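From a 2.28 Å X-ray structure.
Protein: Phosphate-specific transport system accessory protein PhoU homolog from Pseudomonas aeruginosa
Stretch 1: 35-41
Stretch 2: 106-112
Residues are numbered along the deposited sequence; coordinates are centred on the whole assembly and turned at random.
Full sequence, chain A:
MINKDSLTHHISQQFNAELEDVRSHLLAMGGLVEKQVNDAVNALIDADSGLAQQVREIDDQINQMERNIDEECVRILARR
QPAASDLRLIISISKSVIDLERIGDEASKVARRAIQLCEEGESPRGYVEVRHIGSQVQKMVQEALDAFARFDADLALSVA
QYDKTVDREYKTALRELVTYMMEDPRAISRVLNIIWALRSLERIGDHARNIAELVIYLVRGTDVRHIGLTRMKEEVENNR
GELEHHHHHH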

# COMPACT_ATOMS: atom_id res chain seq x y z
N LYS A 35 0.87 14.54 -11.49
CA LYS A 35 1.09 14.49 -12.91
C LYS A 35 1.26 13.04 -13.39
O LYS A 35 0.84 12.72 -14.51
N GLN A 36 1.85 12.18 -12.56
CA GLN A 36 1.89 10.77 -12.88
C GLN A 36 0.45 10.17 -12.95
O GLN A 36 0.15 9.33 -13.80
N VAL A 37 -0.41 10.56 -12.03
CA VAL A 37 -1.78 10.06 -12.04
C VAL A 37 -2.49 10.49 -13.31
O VAL A 37 -3.07 9.64 -14.01
N ASN A 38 -2.43 11.79 -13.61
CA ASN A 38 -2.95 12.36 -14.85
C ASN A 38 -2.49 11.59 -16.09
O ASN A 38 -3.31 11.14 -16.90
N ASP A 39 -1.18 11.42 -16.24
CA ASP A 39 -0.62 10.75 -17.40
C ASP A 39 -0.98 9.29 -17.47
O ASP A 39 -1.19 8.76 -18.55
N ALA A 40 -1.03 8.60 -16.34
CA ALA A 40 -1.40 7.20 -16.35
C ALA A 40 -2.82 7.01 -16.83
O ALA A 40 -3.09 6.18 -17.66
N VAL A 41 -3.75 7.76 -16.27
CA VAL A 41 -5.12 7.66 -16.68
C VAL A 41 -5.22 7.95 -18.19
O VAL A 41 -5.85 7.19 -18.90
N GLU A 106 0.96 3.24 -7.61
CA GLU A 106 -0.30 2.82 -8.18
C GLU A 106 -0.48 3.42 -9.59
O GLU A 106 -1.00 2.76 -10.45
N ALA A 107 -0.07 4.67 -9.78
CA ALA A 107 -0.12 5.30 -11.07
C ALA A 107 0.62 4.45 -12.06
O ALA A 107 0.21 4.29 -13.21
N SER A 108 1.75 3.94 -11.61
CA SER A 108 2.66 3.21 -12.45
C SER A 108 2.08 1.83 -12.80
O SER A 108 2.26 1.36 -13.93
N LYS A 109 1.34 1.22 -11.88
CA LYS A 109 0.55 0.04 -12.21
C LYS A 109 -0.56 0.30 -13.25
O LYS A 109 -0.80 -0.55 -14.12
N VAL A 110 -1.21 1.46 -13.17
CA VAL A 110 -2.23 1.87 -14.16
C VAL A 110 -1.56 1.94 -15.52
O VAL A 110 -2.07 1.39 -16.48
N ALA A 111 -0.38 2.54 -15.57
CA ALA A 111 0.36 2.63 -16.81
C ALA A 111 0.72 1.25 -17.35
O ALA A 111 0.73 1.06 -18.57
N ARG A 112 1.03 0.29 -16.48
CA ARG A 112 1.21 -1.08 -16.97
C ARG A 112 -0.06 -1.67 -17.58
O ARG A 112 0.01 -2.33 -18.59

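The two helices run nearly parallel, at 15°, with their axes 8.4 Å apart at closest approach. Alanines lie where the backbones come nearest: Ala40 CA is 4.9 Å from Ala111 CA, and Val37 CA is 5.1 Å from Ala107 CA. Lys35 does not reach the second helix. Its side chain (chi1 t, chi2 t, chi3 t, chi4 m) reaches one turn forward along its own helix, where Lys35 NZ forms a salt bridge with Asp39 OD2 at 2.7 Å. Gln36 points its CA-to-CB bond toward the partner. Gln36 CB lies 4.1 Å from Ala107 CB, and chi1 is off-well at -91°. The amide NE2 is hydrogen-bonded elsewhere in the structure. Val37, chi1 t, points sideways and still brings CG2 to 4.3 Å from Ala107 CB. Asn38, chi1 t, is out of reach; its ND2 donates to Asp39 OD1 at 3.0 Å. Asp39, chi1 m, thus takes both of its side-chain partners from its own helix.

Ala40 is the centre of the contact. Ala40 CB sits 3.3 Å from Ala107 O, a close van der Waals approach to the backbone. Ala40 CB also meets Ala107 CB at 4.3 Å and Val110 CG1 at 3.9 Å. Val110 is chi1 t and points toward the first helix. Val41, chi1 t, points away, but its backbone N lies 4.3 Å from Val110 CG1. No hydrogen bond links the two stretches; the packing is mainly apolar.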

# COMPACT_ATOMS: atom_id res chain seq x y z
CB LYS A 35 2.30 15.31 -13.28
CG LYS A 35 2.51 15.44 -14.76
CD LYS A 35 3.84 16.09 -15.04
CE LYS A 35 4.13 16.09 -16.54
NZ LYS A 35 4.16 14.70 -17.08
CB GLN A 36 2.73 10.00 -11.86
CG GLN A 36 4.21 9.83 -12.17
CD GLN A 36 4.80 8.63 -11.41
OE1 GLN A 36 4.59 8.48 -10.22
NE2 GLN A 36 5.51 7.75 -12.10
CB VAL A 37 -2.55 10.52 -10.81
CG1 VAL A 37 -4.02 10.20 -10.92
CG2 VAL A 37 -2.00 9.87 -9.57
CB ASN A 38 -2.51 13.82 -14.96
CG ASN A 38 -2.97 14.48 -16.25
OD1 ASN A 38 -4.08 14.97 -16.34
ND2 ASN A 38 -2.10 14.52 -17.23
CB ASP A 39 0.90 10.89 -17.42
CG ASP A 39 1.34 12.34 -17.53
OD1 ASP A 39 0.53 13.18 -17.97
OD2 ASP A 39 2.49 12.64 -17.16
CB ALA A 40 -1.26 6.60 -14.98
CB VAL A 41 -6.02 8.60 -15.85
CG1 VAL A 41 -7.47 8.50 -16.31
CG2 VAL A 41 -5.91 8.23 -14.37
CB GLU A 106 -1.49 3.23 -7.30
CG GLU A 106 -1.54 2.55 -5.94
CD GLU A 106 -1.74 1.04 -6.02
OE1 GLU A 106 -1.44 0.36 -5.00
OE2 GLU A 106 -2.18 0.52 -7.07
CB ALA A 107 0.49 6.68 -11.04
CB SER A 108 4.07 3.16 -11.82
OG SER A 108 4.89 2.30 -12.54
CB LYS A 109 -0.09 -0.59 -10.98
CG LYS A 109 0.91 -1.09 -9.95
CD LYS A 109 0.17 -1.72 -8.78
CE LYS A 109 0.98 -1.70 -7.50
NZ LYS A 109 2.34 -2.22 -7.73
CB VAL A 110 -2.91 3.21 -13.79
CG1 VAL A 110 -3.83 3.72 -14.90
CG2 VAL A 110 -3.72 3.02 -12.53
CB ALA A 111 1.59 3.48 -16.66
CB ARG A 112 1.73 -2.03 -15.90
CG ARG A 112 3.21 -1.76 -15.58
CD ARG A 112 3.92 -3.00 -15.04
NE ARG A 112 3.54 -3.35 -13.66
CZ ARG A 112 2.73 -4.36 -13.30
NH1 ARG A 112 2.14 -5.14 -14.19
NH2 ARG A 112 2.50 -4.57 -12.01